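Long-range contact in gamma-glutamyltransferase 1 Threonine peptidase. MEROPS family T03 (Pseudomonas nitroreducens, PDB 7D9E), which catalyses the transfer of gamma-glutamyl groups from peptides to amino acids and the hydrolysis of glutathione to glutamate and cysteinylglycine: residues H3-T17 with P76-G90. Numbering follows the deposited sequence.
Sequences HFSIVDKDGNAVSNT and PSIVTRDGHVSLVLG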
loop_
_atom_site.group_PDB
_atom_site.type_symbol
_atom_site.label_atom_id
_atom_site.label_comp_id
_atom_site.label_asym_id
_atom_site.label_seq_id
_atom_site.Cartn_x
_atom_site.Cartn_y
_atom_site.Cartn_z
ATOM N N HIS B 3 4.804 -2.698 3.451
ATOM C CA HIS B 3 5.251 -3.308 2.223
ATOM C C HIS B 3 6.471 -4.166 2.518
ATOM O O HIS B 3 7.335 -3.778 3.305
ATOM C CB HIS B 3 5.672 -2.224 1.192
ATOM C CG HIS B 3 6.113 -2.815 -0.098
ATOM N ND1 HIS B 3 5.223 -3.234 -1.060
ATOM C CD2 HIS B 3 7.348 -3.130 -0.557
ATOM C CE1 HIS B 3 5.887 -3.803 -2.050
ATOM N NE2 HIS B 3 7.182 -3.745 -1.769
ATOM N N PHE B 4 6.596 -5.287 1.807
ATOM C CA PHE B 4 7.852 -6.031 1.786
ATOM C C PHE B 4 8.147 -6.502 0.370
ATOM O O PHE B 4 7.250 -6.662 -0.472
ATOM C CB PHE B 4 7.867 -7.196 2.793
ATOM C CG PHE B 4 6.834 -8.254 2.564
ATOM C CD1 PHE B 4 7.060 -9.302 1.674
ATOM C CD2 PHE B 4 5.654 -8.245 3.269
ATOM C CE1 PHE B 4 6.133 -10.294 1.491
ATOM C CE2 PHE B 4 4.702 -9.235 3.075
ATOM C CZ PHE B 4 4.942 -10.249 2.194
ATOM N N SER B 5 9.448 -6.717 0.127
ATOM C CA SER B 5 9.986 -7.115 -1.172
ATOM C C SER B 5 10.882 -8.323 -0.970
ATOM O O SER B 5 11.692 -8.346 -0.030
ATOM C CB SER B 5 10.807 -5.956 -1.740
ATOM O OG SER B 5 9.958 -4.847 -2.072
ATOM N N ILE B 6 10.760 -9.321 -1.862
ATOM C CA ILE B 6 11.549 -10.545 -1.783
ATOM C C ILE B 6 11.993 -10.944 -3.183
ATOM O O ILE B 6 11.224 -10.854 -4.144
ATOM C CB ILE B 6 10.771 -11.707 -1.135
ATOM C CG1 ILE B 6 10.407 -11.356 0.320
ATOM C CG2 ILE B 6 11.552 -12.984 -1.152
ATOM C CD1 ILE B 6 9.331 -12.235 0.919
ATOM N N VAL B 7 13.233 -11.399 -3.287
ATOM C CA VAL B 7 13.762 -12.014 -4.499
ATOM C C VAL B 7 14.433 -13.314 -4.074
ATOM O O VAL B 7 15.183 -13.328 -3.094
ATOM C CB VAL B 7 14.772 -11.100 -5.222
ATOM C CG1 VAL B 7 15.360 -11.792 -6.457
ATOM C CG2 VAL B 7 14.102 -9.798 -5.626
ATOM N N ASP B 8 14.186 -14.405 -4.808
ATOM C CA ASP B 8 14.852 -15.667 -4.518
ATOM C C ASP B 8 16.000 -15.884 -5.501
ATOM O O ASP B 8 16.164 -15.137 -6.465
ATOM C CB ASP B 8 13.853 -16.834 -4.454
ATOM C CG ASP B 8 13.283 -17.233 -5.810
ATOM O OD1 ASP B 8 13.910 -17.000 -6.857
ATOM O OD2 ASP B 8 12.164 -17.780 -5.813
ATOM N N LYS B 9 16.822 -16.899 -5.220
ATOM C CA LYS B 9 18.033 -17.119 -5.995
ATOM C C LYS B 9 17.748 -17.564 -7.423
ATOM O O LYS B 9 18.675 -17.603 -8.239
ATOM C CB LYS B 9 18.942 -18.134 -5.295
ATOM C CG LYS B 9 18.338 -19.518 -5.094
ATOM C CD LYS B 9 19.312 -20.431 -4.349
ATOM N N ASP B 10 16.501 -17.897 -7.743
ATOM C CA ASP B 10 16.089 -18.201 -9.107
ATOM C C ASP B 10 15.608 -16.957 -9.851
ATOM O O ASP B 10 15.138 -17.066 -10.989
ATOM C CB ASP B 10 14.973 -19.247 -9.090
ATOM C CG ASP B 10 15.447 -20.595 -8.574
ATOM O OD1 ASP B 10 16.673 -20.807 -8.503
ATOM O OD2 ASP B 10 14.587 -21.431 -8.205
ATOM N N GLY B 11 15.726 -15.785 -9.241
ATOM C CA GLY B 11 15.258 -14.565 -9.863
ATOM C C GLY B 11 13.765 -14.327 -9.794
ATOM O O GLY B 11 13.274 -13.386 -10.426
ATOM N N ASN B 12 13.021 -15.134 -9.046
ATOM C CA ASN B 12 11.617 -14.833 -8.822
ATOM C C ASN B 12 11.502 -13.715 -7.796
ATOM O O ASN B 12 12.317 -13.596 -6.880
ATOM C CB ASN B 12 10.901 -16.059 -8.272
ATOM C CG ASN B 12 11.005 -17.246 -9.165
ATOM O OD1 ASN B 12 10.875 -17.137 -10.394
ATOM N ND2 ASN B 12 11.324 -18.397 -8.575
ATOM N N ALA B 13 10.472 -12.897 -7.948
ATOM C CA ALA B 13 10.299 -11.738 -7.093
ATOM C C ALA B 13 8.855 -11.616 -6.644
ATOM O O ALA B 13 7.922 -11.914 -7.385
ATOM C CB ALA B 13 10.725 -10.451 -7.818
ATOM N N VAL B 14 8.684 -11.150 -5.411
ATOM C CA VAL B 14 7.384 -10.787 -4.857
ATOM C C VAL B 14 7.486 -9.384 -4.272
ATOM O O VAL B 14 8.402 -9.092 -3.488
ATOM C CB VAL B 14 6.910 -11.779 -3.775
ATOM C CG1 VAL B 14 5.640 -11.238 -3.072
ATOM C CG2 VAL B 14 6.657 -13.153 -4.350
ATOM N N SER B 15 6.526 -8.525 -4.628
ATOM C CA SER B 15 6.370 -7.207 -4.038
ATOM C C SER B 15 4.962 -7.160 -3.467
ATOM O O SER B 15 3.996 -7.266 -4.216
ATOM C CB SER B 15 6.550 -6.161 -5.140
ATOM O OG SER B 15 6.820 -4.889 -4.598
ATOM N N ASN B 16 4.850 -7.028 -2.146
ATOM C CA ASN B 16 3.556 -7.185 -1.485
ATOM C C ASN B 16 3.260 -5.987 -0.604
ATOM O O ASN B 16 4.004 -5.720 0.347
ATOM C CB ASN B 16 3.552 -8.445 -0.628
ATOM C CG ASN B 16 2.197 -8.766 -0.121
ATOM O OD1 ASN B 16 1.391 -9.338 -0.834
ATOM N ND2 ASN B 16 1.912 -8.348 1.109
ATOM N N THR B 17 2.151 -5.292 -0.897
ATOM C CA THR B 17 1.683 -4.176 -0.083
ATOM C C THR B 17 0.343 -4.593 0.496
ATOM O O THR B 17 -0.553 -5.008 -0.248
ATOM C CB THR B 17 1.493 -2.892 -0.918
ATOM O OG1 THR B 17 2.665 -2.611 -1.700
ATOM C CG2 THR B 17 1.270 -1.722 -0.008
ATOM N N PRO B 76 2.537 -1.969 -5.309
ATOM C CA PRO B 76 3.686 -2.885 -5.277
ATOM C C PRO B 76 4.215 -3.060 -6.690
ATOM O O PRO B 76 3.453 -3.293 -7.625
ATOM C CB PRO B 76 3.102 -4.187 -4.734
ATOM C CG PRO B 76 1.594 -4.077 -5.002
ATOM C CD PRO B 76 1.284 -2.622 -4.891
ATOM N N SER B 77 5.525 -2.908 -6.850
ATOM C CA SER B 77 6.108 -2.776 -8.170
ATOM C C SER B 77 7.345 -3.643 -8.332
ATOM O O SER B 77 8.091 -3.896 -7.380
ATOM C CB SER B 77 6.541 -1.306 -8.347
ATOM O OG SER B 77 5.420 -0.419 -8.393
ATOM N N ILE B 78 7.564 -4.057 -9.579
ATOM C CA ILE B 78 8.750 -4.797 -9.991
ATOM C C ILE B 78 9.217 -4.205 -11.316
ATOM O O ILE B 78 8.460 -4.166 -12.290
ATOM C CB ILE B 78 8.481 -6.303 -10.159
ATOM C CG1 ILE B 78 7.923 -6.887 -8.857
ATOM C CG2 ILE B 78 9.766 -7.030 -10.609
ATOM C CD1 ILE B 78 7.556 -8.365 -8.996
ATOM N N VAL B 79 10.465 -3.754 -11.363
ATOM C CA VAL B 79 11.069 -3.322 -12.610
ATOM C C VAL B 79 11.917 -4.461 -13.146
ATOM O O VAL B 79 12.651 -5.117 -12.388
ATOM C CB VAL B 79 11.943 -2.060 -12.449
ATOM C CG1 VAL B 79 12.379 -1.557 -13.812
ATOM C CG2 VAL B 79 11.194 -1.003 -11.687
ATOM N N THR B 80 11.842 -4.685 -14.448
ATOM C CA THR B 80 12.649 -5.682 -15.132
ATOM C C THR B 80 13.400 -5.029 -16.284
ATOM O O THR B 80 13.054 -3.938 -16.750
ATOM C CB THR B 80 11.767 -6.828 -15.657
ATOM O OG1 THR B 80 10.960 -6.357 -16.740
ATOM C CG2 THR B 80 10.886 -7.357 -14.562
ATOM N N ARG B 81 14.443 -5.720 -16.742
ATOM C CA ARG B 81 15.163 -5.351 -17.952
ATOM C C ARG B 81 15.631 -6.653 -18.583
ATOM O O ARG B 81 16.246 -7.479 -17.905
ATOM C CB ARG B 81 16.347 -4.438 -17.617
ATOM C CG ARG B 81 16.990 -3.793 -18.817
ATOM C CD ARG B 81 18.083 -2.817 -18.413
ATOM N NE ARG B 81 18.637 -2.213 -19.613
ATOM C CZ ARG B 81 18.218 -1.075 -20.158
ATOM N NH1 ARG B 81 17.257 -0.363 -19.603
ATOM N NH2 ARG B 81 18.789 -0.641 -21.275
ATOM N N ASP B 82 15.290 -6.857 -19.854
ATOM C CA ASP B 82 15.679 -8.060 -20.594
ATOM C C ASP B 82 15.137 -9.342 -19.970
ATOM O O ASP B 82 15.790 -10.391 -20.021
ATOM C CB ASP B 82 17.199 -8.154 -20.761
ATOM C CG ASP B 82 17.793 -6.907 -21.378
ATOM O OD1 ASP B 82 17.113 -6.268 -22.208
ATOM O OD2 ASP B 82 18.931 -6.557 -21.016
ATOM N N GLY B 83 13.946 -9.286 -19.384
ATOM C CA GLY B 83 13.345 -10.475 -18.819
ATOM C C GLY B 83 13.902 -10.889 -17.481
ATOM O O GLY B 83 13.635 -12.013 -17.027
ATOM N N HIS B 84 14.665 -10.021 -16.828
ATOM C CA HIS B 84 15.192 -10.309 -15.508
ATOM C C HIS B 84 14.846 -9.172 -14.568
ATOM O O HIS B 84 14.838 -8.003 -14.960
ATOM C CB HIS B 84 16.699 -10.494 -15.571
ATOM C CG HIS B 84 17.113 -11.611 -16.471
ATOM N ND1 HIS B 84 17.578 -11.401 -17.750
ATOM C CD2 HIS B 84 17.077 -12.953 -16.296
ATOM C CE1 HIS B 84 17.842 -12.566 -18.316
ATOM N NE2 HIS B 84 17.544 -13.524 -17.456
ATOM N N VAL B 85 14.547 -9.535 -13.325
ATOM C CA VAL B 85 14.239 -8.538 -12.317
ATOM C C VAL B 85 15.449 -7.640 -12.105
ATOM O O VAL B 85 16.589 -8.105 -12.010
ATOM C CB VAL B 85 13.841 -9.249 -11.017
ATOM C CG1 VAL B 85 13.710 -8.259 -9.883
ATOM C CG2 VAL B 85 12.539 -10.009 -11.221
ATOM N N SER B 86 15.187 -6.345 -12.012
ATOM C CA SER B 86 16.214 -5.360 -11.712
ATOM C C SER B 86 15.917 -4.565 -10.451
ATOM O O SER B 86 16.865 -4.157 -9.778
ATOM C CB SER B 86 16.389 -4.391 -12.882
ATOM O OG SER B 86 15.170 -3.767 -13.216
ATOM N N LEU B 87 14.647 -4.340 -10.102
ATOM C CA LEU B 87 14.331 -3.563 -8.913
ATOM C C LEU B 87 12.972 -3.985 -8.399
ATOM O O LEU B 87 12.032 -4.111 -9.185
ATOM C CB LEU B 87 14.328 -2.063 -9.239
ATOM C CG LEU B 87 14.202 -1.112 -8.038
ATOM C CD1 LEU B 87 15.467 -1.165 -7.197
ATOM C CD2 LEU B 87 13.912 0.309 -8.516
ATOM N N VAL B 88 12.867 -4.204 -7.093
ATOM C CA VAL B 88 11.605 -4.557 -6.451
ATOM C C VAL B 88 11.378 -3.526 -5.368
ATOM O O VAL B 88 12.288 -3.262 -4.577
ATOM C CB VAL B 88 11.662 -5.965 -5.839
ATOM C CG1 VAL B 88 10.285 -6.375 -5.336
ATOM C CG2 VAL B 88 12.154 -6.981 -6.871
ATOM N N LEU B 89 10.198 -2.908 -5.361
ATOM C CA LEU B 89 9.974 -1.852 -4.392
ATOM C C LEU B 89 8.492 -1.607 -4.153
ATOM O O LEU B 89 7.637 -1.942 -4.967
ATOM C CB LEU B 89 10.668 -0.537 -4.780
ATOM C CG LEU B 89 10.049 0.336 -5.877
ATOM C CD1 LEU B 89 10.764 1.692 -5.936
ATOM C CD2 LEU B 89 10.113 -0.308 -7.239
ATOM N N GLY B 90 8.229 -0.983 -3.012
ATOM C CA GLY B 90 6.887 -0.558 -2.656
ATOM C C GLY B 90 6.955 0.159 -1.331
ATOM O O GLY B 90 8.017 0.239 -0.697
HETATM O O HOH W 1 14.872 -12.304 -12.452
#
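Face-to-face packing of two beta hairpins, part of the stacked sheets of the alpha-beta-beta-alpha sandwich of Ntn-hydrolases, joins residues 3-17 to residues 76-90 beside the nucleophile Thr1; both sheets run on into the partner chain. Across the interface, strand 13-17 of one layer runs nearly parallel to strand 84-90 of the other, at 11°. Val88 fills the middle of the interface: it lies with CG1 anti to its backbone N (chi1 -173°), which sends that methyl to Ser5 OG (3.6 Å) and Ser15 CB, while CG2 meets Val7 CG2 (3.6 Å) and the methyl of Ala13. Val85 CG2 and Ile78 CD1 close round Ala13 CB.

At the end near the active site the packing turns polar. The His3 imidazole lays one face over the backbone of Gly90, where there is little room for a side chain. Hydrogen bonds at two corners fix its rotation: ND1 pairs with Thr17 OG1 (2.7 Å), and NE2 donates, nearly in the ring plane, to Ser5 OG (3.0 Å), which itself bonds Gln168 O. With an alanine here, Thr17 OG1 and Ser5 OG would probably lose this partner and a gap would open over Gly90. Pro76 CB wedges against Ser15 O and Thr17 OG1 (3.4 Å), and Thr17 also touches Thr1. Such stacked antiparallel sheets, with the N-terminal nucleophile at the start of one strand, are the hallmark of the Ntn-hydrolase fold.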